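Local atomic coordinates of putative phosphoribosyltransferase (Neisseria gonorrhoeae, PDB entry 5VOG), a protein that binds the alarmone ppGpp and probably belongs to the type I phosphoribosyltransferases, although its natural reaction is not established. Residues Asp18-Val23 with Ala132-Lys137; Glu106-Arg111 with Ile149-Gly154; Asp39-Ile44 with Arg53-Phe58. All coordinates share one frame; numbering follows the deposited sequence. Where two conformers were deposited one is given.

Contact 1: Asp18-Val23 with Ala132-Lys137; sequences DDIHRV and AVLHEK. With G4P (guanosine-5',3'-tetraphosphate), chain D.
In this type I phosphoribosyltransferase-like fold, helix 17-33 leans with Ile20 and Val23 on Leu134, the corner where strand 129-133 gives way to strand 135-137. Ile20 and Val23, one turn apart on the same helix face, receive the leucine between them. Its two methyls share the work: CD2 meets Ile20 CG2 at 3.6 Å, while CD1 lies 3.6 Å from Val23 CG1 and also touches Ile20 CG2 at 3.9 Å. Leu134 crosses both partners at about a right angle, so branch ends meet rather than whole side chains lying alongside. With CG of Leu134 anti to its own backbone N (chi1 166°), the forked end swings nearer the helix than the start of the side chain would suggest. Branched aliphatic residues suit this place: no hydrogen bond crosses the contact, and purely apolar surfaces fit each other without leaving a polar group to satisfy. His135 adds a looser touch, its CE1 4.4 Å from Ile20 CG1; Leu134 CG sits over the centre of one face of the imidazole, and ND1 is hydrogen-bonded to Tyr164. On another side of the helix His21 turns away toward the second subunit, where its two ring nitrogens find Tyr17 OH and Ala168 O, so the same helix serves both core and dimer interface. Farther along strand 135-137, the corner leads to the nucleotide pocket. Lys137 reaches the guanine with a chain extended beyond CG, and its ammonium, which also pairs with Asp109, donates to N7 of G4P from NZ at 3.2 Å and to O6 of the same base from NZ at 2.8 Å.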
loop_
_atom_site.group_PDB
_atom_site.type_symbol
_atom_site.label_atom_id
_atom_site.label_comp_id
_atom_site.label_asym_id
_atom_site.label_seq_id
_atom_site.Cartn_x
_atom_site.Cartn_y
_atom_site.Cartn_z
ATOM N N ASP A 18 -3.455 15.338 0.317
ATOM C CA ASP A 18 -2.310 16.244 0.297
ATOM C C ASP A 18 -1.852 16.602 1.706
ATOM O O ASP A 18 -0.645 16.719 1.953
ATOM C CB ASP A 18 -2.649 17.515 -0.473
ATOM C CG ASP A 18 -2.768 17.287 -1.977
ATOM O OD1 ASP A 18 -2.439 16.182 -2.453
ATOM O OD2 ASP A 18 -3.194 18.223 -2.686
ATOM N N ASP A 19 -2.797 16.811 2.635
ATOM C CA ASP A 19 -2.432 17.028 4.036
ATOM C C ASP A 19 -1.501 15.925 4.519
ATOM O O ASP A 19 -0.484 16.180 5.175
ATOM C CB ASP A 19 -3.671 17.049 4.941
ATOM C CG ASP A 19 -4.529 18.291 4.789
ATOM O OD1 ASP A 19 -4.017 19.378 4.432
ATOM O OD2 ASP A 19 -5.741 18.164 5.079
ATOM N N ILE A 20 -1.853 14.679 4.209
ATOM C CA ILE A 20 -1.090 13.543 4.703
ATOM C C ILE A 20 0.257 13.456 4.000
ATOM O O ILE A 20 1.289 13.207 4.635
ATOM C CB ILE A 20 -1.937 12.267 4.537
ATOM C CG1 ILE A 20 -3.065 12.311 5.584
ATOM C CG2 ILE A 20 -1.081 10.990 4.617
ATOM C CD1 ILE A 20 -4.140 11.259 5.384
ATOM N N HIS A 21 0.272 13.695 2.684
ATOM C CA HIS A 21 1.525 13.741 1.933
ATOM C C HIS A 21 2.514 14.726 2.552
ATOM O O HIS A 21 3.703 14.409 2.699
ATOM C CB HIS A 21 1.218 14.108 0.476
ATOM C CG HIS A 21 2.402 14.052 -0.440
ATOM N ND1 HIS A 21 2.613 13.014 -1.323
ATOM C CD2 HIS A 21 3.427 14.918 -0.626
ATOM C CE1 HIS A 21 3.719 13.242 -2.010
ATOM N NE2 HIS A 21 4.232 14.392 -1.607
ATOM N N ARG A 22 2.038 15.915 2.948
ATOM C CA ARG A 22 2.924 16.911 3.550
ATOM C C ARG A 22 3.481 16.429 4.886
ATOM O O ARG A 22 4.650 16.683 5.208
ATOM C CB ARG A 22 2.179 18.237 3.725
ATOM C CG ARG A 22 1.680 18.858 2.426
ATOM C CD ARG A 22 0.807 20.081 2.682
ATOM N NE ARG A 22 0.067 20.480 1.484
ATOM C CZ ARG A 22 0.538 21.300 0.549
ATOM N NH1 ARG A 22 1.754 21.818 0.667
ATOM N NH2 ARG A 22 -0.206 21.604 -0.506
ATOM N N VAL A 23 2.661 15.741 5.686
ATOM C CA VAL A 23 3.153 15.191 6.948
ATOM C C VAL A 23 4.199 14.114 6.686
ATOM O O VAL A 23 5.220 14.042 7.377
ATOM C CB VAL A 23 1.985 14.650 7.797
ATOM C CG1 VAL A 23 2.509 13.915 9.034
ATOM C CG2 VAL A 23 1.060 15.776 8.220
ATOM N N ALA A 132 7.737 3.982 12.333
ATOM C CA ALA A 132 7.285 5.286 11.870
ATOM C C ALA A 132 5.779 5.229 11.680
ATOM O O ALA A 132 5.277 4.352 10.968
ATOM C CB ALA A 132 7.962 5.668 10.548
ATOM N N VAL A 133 5.051 6.142 12.317
ATOM C CA VAL A 133 3.602 6.207 12.174
ATOM C C VAL A 133 3.217 7.597 11.697
ATOM O O VAL A 133 3.854 8.594 12.051
ATOM C CB VAL A 133 2.854 5.855 13.477
ATOM C CG1 VAL A 133 2.991 4.390 13.779
ATOM C CG2 VAL A 133 3.370 6.692 14.645
ATOM N N LEU A 134 2.179 7.656 10.865
ATOM C CA LEU A 134 1.713 8.938 10.355
ATOM C C LEU A 134 1.166 9.812 11.481
ATOM O O LEU A 134 1.584 10.968 11.648
ATOM C CB LEU A 134 0.658 8.693 9.272
ATOM C CG LEU A 134 -0.222 9.854 8.801
ATOM C CD1 LEU A 134 0.600 10.955 8.150
ATOM C CD2 LEU A 134 -1.267 9.324 7.818
ATOM N N HIS A 135 0.245 9.268 12.277
ATOM C CA HIS A 135 -0.449 10.002 13.328
ATOM C C HIS A 135 -0.270 9.303 14.663
ATOM O O HIS A 135 -0.560 8.107 14.783
ATOM C CB HIS A 135 -1.939 10.103 13.017
ATOM C CG HIS A 135 -2.237 10.915 11.805
ATOM N ND1 HIS A 135 -3.139 10.512 10.844
ATOM C CD2 HIS A 135 -1.772 12.124 11.411
ATOM C CE1 HIS A 135 -3.209 11.437 9.904
ATOM N NE2 HIS A 135 -2.394 12.428 10.228
ATOM N N GLU A 136 0.166 10.062 15.670
ATOM C CA GLU A 136 0.309 9.575 17.039
ATOM C C GLU A 136 -0.761 10.229 17.905
ATOM O O GLU A 136 -0.693 11.431 18.178
ATOM C CB GLU A 136 1.702 9.881 17.582
ATOM C CG GLU A 136 1.858 9.514 19.045
ATOM C CD GLU A 136 3.201 9.922 19.619
ATOM O OE1 GLU A 136 4.012 10.556 18.907
ATOM O OE2 GLU A 136 3.447 9.602 20.799
ATOM N N LYS A 137 -1.736 9.441 18.356
ATOM C CA LYS A 137 -2.761 9.964 19.250
ATOM C C LYS A 137 -2.254 10.007 20.686
ATOM O O LYS A 137 -1.674 9.036 21.182
ATOM C CB LYS A 137 -4.022 9.118 19.189
ATOM C CG LYS A 137 -4.768 9.180 17.885
ATOM C CD LYS A 137 -6.022 8.355 18.072
ATOM C CE LYS A 137 -6.920 8.386 16.903
ATOM N NZ LYS A 137 -8.142 7.609 17.231
HETATM P PB G4P D . -1.749 0.683 16.839
HETATM O O1B G4P D . -1.135 -0.491 17.417
HETATM O O2B G4P D . -1.968 1.860 17.816
HETATM O O3B G4P D . -0.943 1.174 15.594
HETATM O O3A G4P D . -3.162 0.325 16.193
HETATM P PA G4P D . -4.462 -0.330 16.829
HETATM O O1A G4P D . -4.271 -1.776 17.072
HETATM O O2A G4P D . -4.882 0.460 18.042
HETATM O "O5'" G4P D . -5.531 -0.021 15.663
HETATM C "C5'" G4P D . -6.707 -0.827 15.455
HETATM C "C4'" G4P D . -7.478 -0.240 14.302
HETATM O "O4'" G4P D . -8.072 1.010 14.691
HETATM C "C3'" G4P D . -6.635 0.056 13.058
HETATM O "O3'" G4P D . -7.186 -0.678 11.943
HETATM C "C2'" G4P D . -6.758 1.565 12.831
HETATM O "O2'" G4P D . -6.831 1.938 11.456
HETATM C "C1'" G4P D . -8.052 1.877 13.579
HETATM N N9 G4P D . -8.078 3.250 14.087
HETATM C C8 G4P D . -7.618 3.687 15.300
HETATM N N7 G4P D . -7.762 4.981 15.470
HETATM C C5 G4P D . -8.353 5.417 14.293
HETATM C C6 G4P D . -8.773 6.719 13.874
HETATM O O6 G4P D . -8.688 7.776 14.505
HETATM N N1 G4P D . -9.338 6.704 12.614
HETATM C C2 G4P D . -9.490 5.589 11.830
HETATM N N2 G4P D . -10.079 5.757 10.643
HETATM N N3 G4P D . -9.103 4.373 12.206
HETATM C C4 G4P D . -8.551 4.358 13.435
HETATM P PC G4P D . -6.826 -2.191 11.656
HETATM O O1C G4P D . -7.644 -3.103 12.502
HETATM O O2C G4P D . -5.340 -2.288 11.872
HETATM O O3C G4P D . -7.132 -2.388 10.104
HETATM P PD G4P D . -6.494 -1.807 8.763
HETATM O O1D G4P D . -5.164 -1.247 9.144
HETATM O O2D G4P D . -6.383 -3.019 7.808
HETATM O O3D G4P D . -7.490 -0.803 8.245
#

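Contact 2: Glu106-Arg111 with Ile149-Gly154; sequences EVDDSR and IPYFSG. With G4P (guanosine-5',3'-tetraphosphate), chain D.
Asp108 and Tyr151 meet through a single short bond: Tyr151 OH donates to Asp108 OD2 at 2.7 Å. That oxygen is the tight point of the contact, because Arg111 grips it side-on with two nitrogens, NE at 2.9 Å from OD2 and NH2 at 3.0 Å from the same OD2. NE is met by the syn lone pair of OD2, and OD2 lies in the guanidinium plane; the phenol comes from the anti side, 20° out of the carboxylate plane. Three donors thus fix the carboxylate, whose plane stands 71° from the tyrosine ring with OD2 at the ring's edge. The other oxygen, OD1, is held by Lys141. Tyrosine suits the place because its rigid ring carries a hydroxyl from strand to strand. Away from this point the packing is loose: Arg111 NH2 passes Tyr151 OH at 3.9 Å, and the partly exposed Asp109 and Ser110, with the backbone N of Arg111, turn toward the ligand instead. This loop probably corresponds to the PRPP-binding motif of type I phosphoribosyltransferases, and here it cradles the 5'-diphosphate of ppGpp. Ser110 N and OG both donate to O2A, while Asp109 N and Arg111 N converge on O2B, the latter from a backbone with positive phi (67°). At the corner leading into strand 107-108, Glu106 OE2 accepts from the ribose O2' at 2.6 Å. Arg111 is the N-cap of helix 112-121, strand 107-108 pairs with strand 135-137, and Tyr151 lies against Val131 and Val133 of strand 129-133, while its neighbour Phe152 packs on Leu27 and Ile31 of helix 17-33.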
loop_
_atom_site.group_PDB
_atom_site.type_symbol
_atom_site.label_atom_id
_atom_site.label_comp_id
_atom_site.label_asym_id
_atom_site.label_seq_id
_atom_site.Cartn_x
_atom_site.Cartn_y
_atom_site.Cartn_z
ATOM N N GLU A 106 -0.303 3.684 9.894
ATOM C CA GLU A 106 -0.925 5.006 9.762
ATOM C C GLU A 106 -1.250 5.658 11.107
ATOM O O GLU A 106 -1.100 6.877 11.235
ATOM C CB GLU A 106 -2.181 4.954 8.867
ATOM C CG GLU A 106 -3.551 4.823 9.548
ATOM C CD GLU A 106 -3.873 3.400 9.992
ATOM O OE1 GLU A 106 -2.961 2.692 10.451
ATOM O OE2 GLU A 106 -5.047 2.988 9.883
ATOM N N VAL A 107 -1.681 4.903 12.120
ATOM C CA VAL A 107 -2.129 5.522 13.366
ATOM C C VAL A 107 -1.628 4.727 14.561
ATOM O O VAL A 107 -1.652 3.490 14.565
ATOM C CB VAL A 107 -3.663 5.710 13.422
ATOM C CG1 VAL A 107 -4.424 4.387 13.501
ATOM C CG2 VAL A 107 -4.044 6.615 14.603
ATOM N N ASP A 108 -1.116 5.458 15.551
ATOM C CA ASP A 108 -0.762 4.964 16.876
ATOM C C ASP A 108 -1.936 5.330 17.781
ATOM O O ASP A 108 -2.063 6.477 18.230
ATOM C CB ASP A 108 0.556 5.598 17.319
ATOM C CG ASP A 108 0.970 5.218 18.725
ATOM O OD1 ASP A 108 0.139 4.730 19.516
ATOM O OD2 ASP A 108 2.157 5.444 19.038
ATOM N N ASP A 109 -2.816 4.357 18.008
ATOM C CA ASP A 109 -4.020 4.547 18.808
ATOM C C ASP A 109 -3.887 3.806 20.132
ATOM O O ASP A 109 -3.680 4.436 21.171
ATOM C CB ASP A 109 -5.253 4.078 18.027
ATOM C CG ASP A 109 -6.553 4.378 18.744
ATOM O OD1 ASP A 109 -6.802 5.558 19.046
ATOM O OD2 ASP A 109 -7.341 3.438 18.981
ATOM N N SER A 110 -3.976 2.474 20.125
ATOM C CA SER A 110 -3.826 1.687 21.347
ATOM C C SER A 110 -2.446 1.063 21.506
ATOM O O SER A 110 -2.109 0.623 22.608
ATOM C CB SER A 110 -4.865 0.558 21.391
ATOM O OG SER A 110 -4.511 -0.490 20.487
ATOM N N ARG A 111 -1.663 0.991 20.432
ATOM C CA ARG A 111 -0.370 0.309 20.338
ATOM C C ARG A 111 -0.463 -1.205 20.454
ATOM O O ARG A 111 0.580 -1.868 20.518
ATOM C CB ARG A 111 0.640 0.824 21.367
ATOM C CG ARG A 111 1.230 2.124 20.965
ATOM C CD ARG A 111 2.173 2.710 22.000
ATOM N NE ARG A 111 2.534 4.033 21.534
ATOM C CZ ARG A 111 3.169 4.947 22.250
ATOM N NH1 ARG A 111 3.535 4.689 23.503
ATOM N NH2 ARG A 111 3.439 6.123 21.705
ATOM N N ILE A 149 13.879 0.490 20.273
ATOM C CA ILE A 149 13.285 0.674 18.949
ATOM C C ILE A 149 13.087 2.167 18.716
ATOM O O ILE A 149 12.290 2.798 19.429
ATOM C CB ILE A 149 11.964 -0.097 18.816
ATOM C CG1 ILE A 149 12.223 -1.607 18.863
ATOM C CG2 ILE A 149 11.244 0.284 17.525
ATOM C CD1 ILE A 149 10.976 -2.443 18.674
ATOM N N PRO A 150 13.798 2.776 17.766
ATOM C CA PRO A 150 13.542 4.184 17.445
ATOM C C PRO A 150 12.105 4.376 16.985
ATOM O O PRO A 150 11.548 3.552 16.261
ATOM C CB PRO A 150 14.539 4.482 16.318
ATOM C CG PRO A 150 15.617 3.454 16.479
ATOM C CD PRO A 150 14.930 2.225 17.001
ATOM N N TYR A 151 11.506 5.478 17.415
ATOM C CA TYR A 151 10.109 5.777 17.146
ATOM C C TYR A 151 9.982 7.171 16.550
ATOM O O TYR A 151 10.563 8.136 17.060
ATOM C CB TYR A 151 9.276 5.668 18.432
ATOM C CG TYR A 151 7.820 6.075 18.302
ATOM C CD1 TYR A 151 6.816 5.118 18.223
ATOM C CD2 TYR A 151 7.446 7.417 18.297
ATOM C CE1 TYR A 151 5.482 5.489 18.112
ATOM C CE2 TYR A 151 6.124 7.796 18.180
ATOM C CZ TYR A 151 5.146 6.830 18.104
ATOM O OH TYR A 151 3.833 7.223 18.002
ATOM N N PHE A 152 9.179 7.274 15.490
ATOM C CA PHE A 152 8.905 8.541 14.829
ATOM C C PHE A 152 7.419 8.629 14.523
ATOM O O PHE A 152 6.823 7.665 14.044
ATOM C CB PHE A 152 9.696 8.684 13.520
ATOM C CG PHE A 152 11.172 8.450 13.676
ATOM C CD1 PHE A 152 12.029 9.502 13.966
ATOM C CD2 PHE A 152 11.700 7.179 13.528
ATOM C CE1 PHE A 152 13.395 9.285 14.118
ATOM C CE2 PHE A 152 13.060 6.952 13.671
ATOM C CZ PHE A 152 13.910 8.008 13.969
ATOM N N SER A 153 6.826 9.783 14.778
ATOM C CA SER A 153 5.475 10.037 14.315
ATOM C C SER A 153 5.457 11.304 13.476
ATOM O O SER A 153 6.216 12.243 13.722
ATOM C CB SER A 153 4.485 10.143 15.478
ATOM O OG SER A 153 4.823 11.206 16.354
ATOM N N GLY A 154 4.600 11.314 12.462
ATOM C CA GLY A 154 4.497 12.478 11.609
ATOM C C GLY A 154 4.026 13.704 12.361
ATOM O O GLY A 154 4.703 14.735 12.364
HETATM P PB G4P D . -1.749 0.683 16.839
HETATM O O1B G4P D . -1.135 -0.491 17.417
HETATM O O2B G4P D . -1.968 1.860 17.816
HETATM O O3B G4P D . -0.943 1.174 15.594
HETATM O O3A G4P D . -3.162 0.325 16.193
HETATM P PA G4P D . -4.462 -0.330 16.829
HETATM O O1A G4P D . -4.271 -1.776 17.072
HETATM O O2A G4P D . -4.882 0.460 18.042
HETATM O "O5'" G4P D . -5.531 -0.021 15.663
HETATM C "C5'" G4P D . -6.707 -0.827 15.455
HETATM C "C4'" G4P D . -7.478 -0.240 14.302
HETATM O "O4'" G4P D . -8.072 1.010 14.691
HETATM C "C3'" G4P D . -6.635 0.056 13.058
HETATM O "O3'" G4P D . -7.186 -0.678 11.943
HETATM C "C2'" G4P D . -6.758 1.565 12.831
HETATM O "O2'" G4P D . -6.831 1.938 11.456
HETATM C "C1'" G4P D . -8.052 1.877 13.579
HETATM N N9 G4P D . -8.078 3.250 14.087
HETATM C C8 G4P D . -7.618 3.687 15.300
HETATM N N7 G4P D . -7.762 4.981 15.470
HETATM C C5 G4P D . -8.353 5.417 14.293
HETATM C C6 G4P D . -8.773 6.719 13.874
HETATM O O6 G4P D . -8.688 7.776 14.505
HETATM N N1 G4P D . -9.338 6.704 12.614
HETATM C C2 G4P D . -9.490 5.589 11.830
HETATM N N2 G4P D . -10.079 5.757 10.643
HETATM N N3 G4P D . -9.103 4.373 12.206
HETATM C C4 G4P D . -8.551 4.358 13.435
HETATM P PC G4P D . -6.826 -2.191 11.656
HETATM O O1C G4P D . -7.644 -3.103 12.502
HETATM O O2C G4P D . -5.340 -2.288 11.872
HETATM O O3C G4P D . -7.132 -2.388 10.104
HETATM P PD G4P D . -6.494 -1.807 8.763
HETATM O O1D G4P D . -5.164 -1.247 9.144
HETATM O O2D G4P D . -6.383 -3.019 7.808
HETATM O O3D G4P D . -7.490 -0.803 8.245
#

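Contact 3: Asp39-Ile44 with Arg53-Phe58; sequences DAMIAI and RMLRCF. With G4P (guanosine-5',3'-tetraphosphate), chain B.
Arg56 NH2 donates to O3D of G4P at 2.8 Å, and the same residue, through its aliphatic base, packs against Met41. The companion bond runs from Arg56 NH1 to O2D of G4P at 2.9 Å; with N-H...O angles of 168° and 170° the two are nearly straight. Two parallel N-H groups thus take two oxygens of the terminal phosphate of the 3'-diphosphate, whose phosphorus lies in the guanidinium plane, a fit for which arginine is well made. This nucleotide occupies the pocket of the second subunit, so Arg56 completes a binding site across the dimer. Arg53 NE lies over one face of the Arg56 guanidinium, toward its rim, and Arg53 itself forms a salt bridge with Asp167 of the second subunit.

Beneath the charged end the contact is apolar. Met41 SD lies 3.7 Å from Leu55 CD2, and the thioether bend at chi3 (-91°) carries CE on to the helix backbone, 3.7 Å from Arg56 N and 3.9 Å from Arg56 CB. A flexible, unbranched methionine can thus reach from strand to helix, laying its sulfur against the leucine and its methyl against the stem of the arginine. Strand 40-45 and helix 49-59 form the first two elements of a beta-alpha-beta unit closed by strand 63-75. Met41 also touches Ile63 of that last strand and Val104 of strand 101-105, while Leu55 extends the core to Leu102 of strand 101-105 and to Ala28 of helix 17-33.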
loop_
_atom_site.group_PDB
_atom_site.type_symbol
_atom_site.label_atom_id
_atom_site.label_comp_id
_atom_site.label_asym_id
_atom_site.label_seq_id
_atom_site.Cartn_x
_atom_site.Cartn_y
_atom_site.Cartn_z
ATOM N N ASP A 39 17.176 0.344 5.409
ATOM C CA ASP A 39 17.391 -0.392 4.174
ATOM C C ASP A 39 16.097 -0.837 3.521
ATOM O O ASP A 39 16.084 -1.087 2.309
ATOM C CB ASP A 39 18.281 -1.609 4.453
ATOM C CG ASP A 39 19.626 -1.214 5.023
ATOM O OD1 ASP A 39 20.388 -0.529 4.304
ATOM O OD2 ASP A 39 19.916 -1.558 6.194
ATOM N N ALA A 40 15.013 -0.914 4.285
ATOM C CA ALA A 40 13.716 -1.316 3.765
ATOM C C ALA A 40 12.652 -0.895 4.766
ATOM O O ALA A 40 12.942 -0.681 5.948
ATOM C CB ALA A 40 13.652 -2.827 3.526
ATOM N N MET A 41 11.423 -0.762 4.270
ATOM C CA MET A 41 10.236 -0.571 5.092
ATOM C C MET A 41 9.487 -1.890 5.206
ATOM O O MET A 41 9.532 -2.726 4.299
ATOM C CB MET A 41 9.303 0.488 4.492
ATOM C CG MET A 41 9.793 1.911 4.675
ATOM S SD MET A 41 8.696 3.108 3.876
ATOM C CE MET A 41 9.445 3.239 2.250
ATOM N N ILE A 42 8.801 -2.073 6.330
ATOM C CA ILE A 42 7.816 -3.141 6.480
ATOM C C ILE A 42 6.495 -2.449 6.790
ATOM O O ILE A 42 6.274 -1.979 7.917
ATOM C CB ILE A 42 8.197 -4.149 7.570
ATOM C CG1 ILE A 42 9.557 -4.783 7.252
ATOM C CG2 ILE A 42 7.107 -5.213 7.717
ATOM C CD1 ILE A 42 10.107 -5.649 8.367
ATOM N N ALA A 43 5.625 -2.350 5.783
ATOM C CA ALA A 43 4.324 -1.719 5.959
ATOM C C ALA A 43 3.353 -2.706 6.586
ATOM O O ALA A 43 3.289 -3.865 6.181
ATOM C CB ALA A 43 3.773 -1.248 4.612
ATOM N N ILE A 44 2.582 -2.243 7.564
ATOM C CA ILE A 44 1.526 -3.056 8.156
ATOM C C ILE A 44 0.224 -2.708 7.439
ATOM O O ILE A 44 -0.352 -1.646 7.675
ATOM C CB ILE A 44 1.401 -2.827 9.667
ATOM C CG1 ILE A 44 2.743 -3.049 10.372
ATOM C CG2 ILE A 44 0.327 -3.743 10.246
ATOM C CD1 ILE A 44 2.741 -2.564 11.836
ATOM N N ARG A 53 4.003 3.928 0.916
ATOM C CA ARG A 53 4.348 4.294 -0.455
ATOM C C ARG A 53 4.600 5.794 -0.580
ATOM O O ARG A 53 5.483 6.208 -1.346
ATOM C CB ARG A 53 3.265 3.830 -1.432
ATOM C CG ARG A 53 3.580 4.176 -2.898
ATOM C CD ARG A 53 4.910 3.576 -3.355
ATOM N NE ARG A 53 5.301 3.955 -4.716
ATOM C CZ ARG A 53 5.885 5.104 -5.042
ATOM N NH1 ARG A 53 6.146 6.025 -4.111
ATOM N NH2 ARG A 53 6.217 5.335 -6.309
ATOM N N MET A 54 3.882 6.621 0.192
ATOM C CA MET A 54 4.232 8.038 0.248
ATOM C C MET A 54 5.641 8.225 0.797
ATOM O O MET A 54 6.425 9.029 0.276
ATOM C CB MET A 54 3.223 8.809 1.105
ATOM C CG MET A 54 1.836 8.957 0.481
ATOM S SD MET A 54 0.782 9.789 1.694
ATOM C CE MET A 54 -0.660 10.174 0.698
ATOM N N LEU A 55 5.984 7.479 1.851
ATOM C CA LEU A 55 7.319 7.589 2.421
ATOM C C LEU A 55 8.396 7.157 1.431
ATOM O O LEU A 55 9.514 7.675 1.471
ATOM C CB LEU A 55 7.379 6.765 3.702
ATOM C CG LEU A 55 8.520 7.020 4.673
ATOM C CD1 LEU A 55 8.646 8.502 5.049
ATOM C CD2 LEU A 55 8.310 6.154 5.909
ATOM N N ARG A 56 8.080 6.215 0.528
ATOM C CA ARG A 56 9.088 5.766 -0.430
ATOM C C ARG A 56 9.527 6.893 -1.351
ATOM O O ARG A 56 10.662 6.888 -1.841
ATOM C CB ARG A 56 8.571 4.587 -1.258
ATOM C CG ARG A 56 9.681 3.714 -1.805
ATOM C CD ARG A 56 9.144 2.600 -2.696
ATOM N NE ARG A 56 8.943 3.064 -4.065
ATOM C CZ ARG A 56 8.551 2.291 -5.074
ATOM N NH1 ARG A 56 8.271 1.011 -4.873
ATOM N NH2 ARG A 56 8.418 2.808 -6.288
ATOM N N CYS A 57 8.644 7.864 -1.595
ATOM C CA CYS A 57 9.011 9.027 -2.395
ATOM C C CYS A 57 10.235 9.721 -1.819
ATOM O O CYS A 57 11.096 10.211 -2.562
ATOM C CB CYS A 57 7.834 9.997 -2.450
ATOM S SG CYS A 57 8.113 11.456 -3.438
ATOM N N PHE A 58 10.336 9.751 -0.492
ATOM C CA PHE A 58 11.377 10.489 0.198
ATOM C C PHE A 58 12.502 9.613 0.726
ATOM O O PHE A 58 13.631 10.092 0.836
ATOM C CB PHE A 58 10.751 11.285 1.344
ATOM C CG PHE A 58 9.655 12.202 0.886
ATOM C CD1 PHE A 58 9.961 13.417 0.290
ATOM C CD2 PHE A 58 8.323 11.840 1.018
ATOM C CE1 PHE A 58 8.955 14.253 -0.164
ATOM C CE2 PHE A 58 7.315 12.670 0.564
ATOM C CZ PHE A 58 7.632 13.882 -0.021
HETATM P PB G4P B . 2.865 -3.812 -16.258
HETATM O O1B G4P B . 3.173 -5.221 -16.357
HETATM O O2B G4P B . 2.424 -3.141 -17.578
HETATM O O3B G4P B . 1.792 -3.555 -15.152
HETATM O O3A G4P B . 4.114 -2.996 -15.697
HETATM P PA G4P B . 5.604 -2.873 -16.234
HETATM O O1A G4P B . 6.371 -4.111 -15.979
HETATM O O2A G4P B . 5.586 -2.432 -17.676
HETATM O "O5'" G4P B . 6.116 -1.621 -15.358
HETATM C "C5'" G4P B . 7.506 -1.413 -15.039
HETATM C "C4'" G4P B . 7.615 -0.148 -14.230
HETATM O "O4'" G4P B . 7.355 0.995 -15.063
HETATM C "C3'" G4P B . 6.633 -0.054 -13.058
HETATM O "O3'" G4P B . 7.388 0.110 -11.838
HETATM C "C2'" G4P B . 5.776 1.182 -13.340
HETATM O "O2'" G4P B . 5.447 1.936 -12.174
HETATM C "C1'" G4P B . 6.680 1.963 -14.291
HETATM N N9 G4P B . 5.915 2.808 -15.211
HETATM C C8 G4P B . 5.425 2.452 -16.440
HETATM N N7 G4P B . 4.762 3.420 -17.029
HETATM C C5 G4P B . 4.821 4.474 -16.128
HETATM C C6 G4P B . 4.302 5.805 -16.198
HETATM O O6 G4P B . 3.658 6.314 -17.120
HETATM N N1 G4P B . 4.609 6.544 -15.072
HETATM C C2 G4P B . 5.322 6.083 -13.996
HETATM N N2 G4P B . 5.543 6.945 -13.000
HETATM N N3 G4P B . 5.811 4.848 -13.917
HETATM C C4 G4P B . 5.528 4.106 -15.005
HETATM P PC G4P B . 8.004 -1.110 -11.044
HETATM O O1C G4P B . 9.299 -1.536 -11.641
HETATM O O2C G4P B . 6.927 -2.162 -11.046
HETATM O O3C G4P B . 8.186 -0.568 -9.555
HETATM P PD G4P B . 7.178 -0.113 -8.406
HETATM O O1D G4P B . 5.839 -0.648 -8.792
HETATM O O2D G4P B . 7.727 -0.750 -7.109
HETATM O O3D G4P B . 7.279 1.389 -8.354
#

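In the fold
Contacts 1 and 2 have centres about 10 Å apart and are stitched together: Asp108 N lies 2.8 Å from His135 O, and Ser153 OG lies 2.8 Å from Glu136 OE1, both probable hydrogen bonds. They serve one ppGpp, contact 1 at the guanine and contact 2 at the ribose and 5'-diphosphate. Contact 3, its centre about 13 Å from that of contact 1, touches it where Ile20 CG2 meets Met54 SD at 3.7 Å, but stays about 6 Å (nearest atoms) from contact 2. Its Arg56 serves the other subunit's nucleotide; reciprocally, Arg56 of the second subunit binds the ppGpp held by contacts 1 and 2.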